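Long-range contact in LytB (PDB 4N7B), which reduces (E)-4-hydroxy-3-methylbut-2-enyl diphosphate to isopentenyl and dimethylallyl diphosphate with an iron-sulfur cluster, the last step of the apicoplast isoprenoid precursor pathway: residues Ile252-Lys257 with Ala273-Asp278. Sequence-based numbering, arbitrary orientation. Where two conformers were deposited one is given.
Sequences IYVKHK and AIFIED
Glu-277 holds two basic side chains at the C-terminal ends of two paired strands. Its OE2 accepts a hydrogen bond from ND1 of His-256 through the syn lone pair, with OE2 and ND1 2.6 Å apart. OE2 lies 23° out of the His-256 ring plane, and the carboxylate plane is turned 58° from it. OE1 of Glu-277 offers its anti lone pair to NZ of Lys-255 in a salt bridge of 3.1 Å. Lys-255 bends at chi2 (61°), and NZ also reaches the backbone O of Glu-277 at 2.7 Å. The carboxylate would favour a protonated His-256, an effect that Lys-255 may soften. Strands 252-255 and 273-276 run parallel, joined by helix 262-271 in a beta-alpha-beta unit; 273-276 is an edge strand of its four-stranded sheet. Three backbone bonds join the strands, and a fourth, from His-256 N to Ile-276 O (2.9 Å), continues the pattern just past 252-255. On one face, CB of Val-254 lies 3.4 Å from CD2 of Phe-275, the two side chains pointing the same way. On the other, CG2 of Ile-276 meets the ring edge of Tyr-253 at CD1, 3.7 Å away. Beyond the contact, Glu-277 probably helps orient His-256 beside the substrate site: NE2 of His-256 and NE2 of His-260, which probably binds substrate as in related enzymes, are hydrogen-bonded.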
loop_
_atom_site.group_PDB
_atom_site.type_symbol
_atom_site.label_atom_id
_atom_site.label_comp_id
_atom_site.label_asym_id
_atom_site.label_seq_id
_atom_site.Cartn_x
_atom_site.Cartn_y
_atom_site.Cartn_z
ATOM N N ILE A 252 19.437 12.708 1.406
ATOM C CA ILE A 252 18.957 11.872 0.311
ATOM C C ILE A 252 17.505 12.211 0.035
ATOM O O ILE A 252 16.645 12.072 0.909
ATOM C CB ILE A 252 19.070 10.379 0.651
ATOM C CG1 ILE A 252 20.540 9.974 0.725
ATOM C CG2 ILE A 252 18.329 9.534 -0.377
ATOM C CD1 ILE A 252 21.276 10.164 -0.588
ATOM N N TYR A 253 17.224 12.639 -1.189
ATOM C CA TYR A 253 15.905 13.150 -1.522
ATOM C C TYR A 253 14.975 12.044 -1.977
ATOM O O TYR A 253 15.345 11.204 -2.792
ATOM C CB TYR A 253 16.018 14.241 -2.583
ATOM C CG TYR A 253 16.621 15.499 -2.018
ATOM C CD1 TYR A 253 15.836 16.415 -1.330
ATOM C CD2 TYR A 253 17.981 15.755 -2.130
ATOM C CE1 TYR A 253 16.381 17.563 -0.794
ATOM C CE2 TYR A 253 18.537 16.905 -1.593
ATOM C CZ TYR A 253 17.730 17.804 -0.927
ATOM O OH TYR A 253 18.269 18.950 -0.386
ATOM N N VAL A 254 13.767 12.044 -1.426
ATOM C CA VAL A 254 12.771 11.048 -1.778
ATOM C C VAL A 254 11.509 11.750 -2.236
ATOM O O VAL A 254 11.019 12.654 -1.567
ATOM C CB VAL A 254 12.415 10.166 -0.578
ATOM C CG1 VAL A 254 11.344 9.161 -0.963
ATOM C CG2 VAL A 254 13.655 9.469 -0.041
ATOM N N LYS A 255 10.989 11.333 -3.382
ATOM C CA LYS A 255 9.779 11.916 -3.925
ATOM C C LYS A 255 8.558 11.233 -3.301
ATOM O O LYS A 255 8.349 10.041 -3.484
ATOM C CB LYS A 255 9.780 11.782 -5.445
ATOM C CG LYS A 255 8.460 12.096 -6.101
ATOM C CD LYS A 255 7.992 13.517 -5.849
ATOM C CE LYS A 255 6.674 13.768 -6.588
ATOM N NZ LYS A 255 6.170 15.172 -6.481
ATOM N N HIS A 256 7.771 12.044 -2.596
ATOM C CA HIS A 256 6.692 11.618 -1.695
ATOM C C HIS A 256 7.198 10.725 -0.573
ATOM O O HIS A 256 8.311 10.198 -0.632
ATOM C CB HIS A 256 5.526 10.939 -2.425
ATOM C CG HIS A 256 4.277 10.869 -1.597
ATOM N ND1 HIS A 256 3.452 11.959 -1.411
ATOM C CD2 HIS A 256 3.732 9.864 -0.871
ATOM C CE1 HIS A 256 2.447 11.622 -0.626
ATOM N NE2 HIS A 256 2.594 10.356 -0.284
ATOM N N LYS A 257 6.373 10.566 0.457
ATOM C CA LYS A 257 6.724 9.721 1.585
ATOM C C LYS A 257 6.982 8.309 1.062
ATOM O O LYS A 257 6.229 7.784 0.253
ATOM C CB LYS A 257 5.628 9.759 2.640
ATOM C CG LYS A 257 5.515 11.137 3.283
ATOM C CD LYS A 257 4.475 11.163 4.385
ATOM C CE LYS A 257 4.568 12.445 5.221
ATOM N NZ LYS A 257 5.792 12.492 6.086
ATOM N N ALA A 273 17.263 11.370 5.356
ATOM C CA ALA A 273 16.391 11.425 4.190
ATOM C C ALA A 273 15.497 12.664 4.258
ATOM O O ALA A 273 15.175 13.158 5.341
ATOM C CB ALA A 273 15.543 10.161 4.077
ATOM N N ILE A 274 15.109 13.164 3.092
ATOM C CA ILE A 274 14.170 14.270 3.012
ATOM C C ILE A 274 13.111 13.961 1.962
ATOM O O ILE A 274 13.428 13.692 0.796
ATOM C CB ILE A 274 14.880 15.588 2.656
ATOM C CG1 ILE A 274 15.912 15.939 3.734
ATOM C CG2 ILE A 274 13.867 16.715 2.503
ATOM C CD1 ILE A 274 16.845 17.070 3.345
ATOM N N PHE A 275 11.851 13.999 2.381
ATOM C CA PHE A 275 10.739 13.701 1.483
ATOM C C PHE A 275 10.197 14.991 0.893
ATOM O O PHE A 275 9.832 15.915 1.618
ATOM C CB PHE A 275 9.646 12.938 2.233
ATOM C CG PHE A 275 10.150 11.712 2.922
ATOM C CD1 PHE A 275 10.375 11.705 4.284
ATOM C CD2 PHE A 275 10.447 10.578 2.194
ATOM C CE1 PHE A 275 10.859 10.572 4.910
ATOM C CE2 PHE A 275 10.935 9.452 2.808
ATOM C CZ PHE A 275 11.142 9.445 4.170
ATOM N N ILE A 276 10.150 15.050 -0.430
ATOM C CA ILE A 276 9.797 16.283 -1.116
ATOM C C ILE A 276 8.675 16.038 -2.105
ATOM O O ILE A 276 8.409 14.899 -2.479
ATOM C CB ILE A 276 11.028 16.862 -1.855
ATOM C CG1 ILE A 276 11.477 15.928 -2.980
ATOM C CG2 ILE A 276 12.186 17.047 -0.882
ATOM C CD1 ILE A 276 10.759 16.144 -4.299
ATOM N N GLU A 277 8.009 17.108 -2.517
ATOM C CA GLU A 277 7.011 17.030 -3.576
ATOM C C GLU A 277 7.430 17.902 -4.746
ATOM O O GLU A 277 7.000 17.690 -5.878
ATOM C CB GLU A 277 5.637 17.477 -3.068
ATOM C CG GLU A 277 5.044 16.587 -1.997
ATOM C CD GLU A 277 4.738 15.186 -2.488
ATOM O OE1 GLU A 277 4.812 14.939 -3.714
ATOM O OE2 GLU A 277 4.417 14.322 -1.637
ATOM N N ASP A 278 8.275 18.885 -4.466
ATOM C CA ASP A 278 8.725 19.815 -5.483
ATOM C C ASP A 278 10.161 19.473 -5.853
ATOM O O ASP A 278 11.071 19.631 -5.040
ATOM C CB ASP A 278 8.634 21.247 -4.958
ATOM C CG ASP A 278 8.760 22.282 -6.056
ATOM O OD1 ASP A 278 9.616 22.107 -6.950
ATOM O OD2 ASP A 278 7.999 23.273 -6.022
#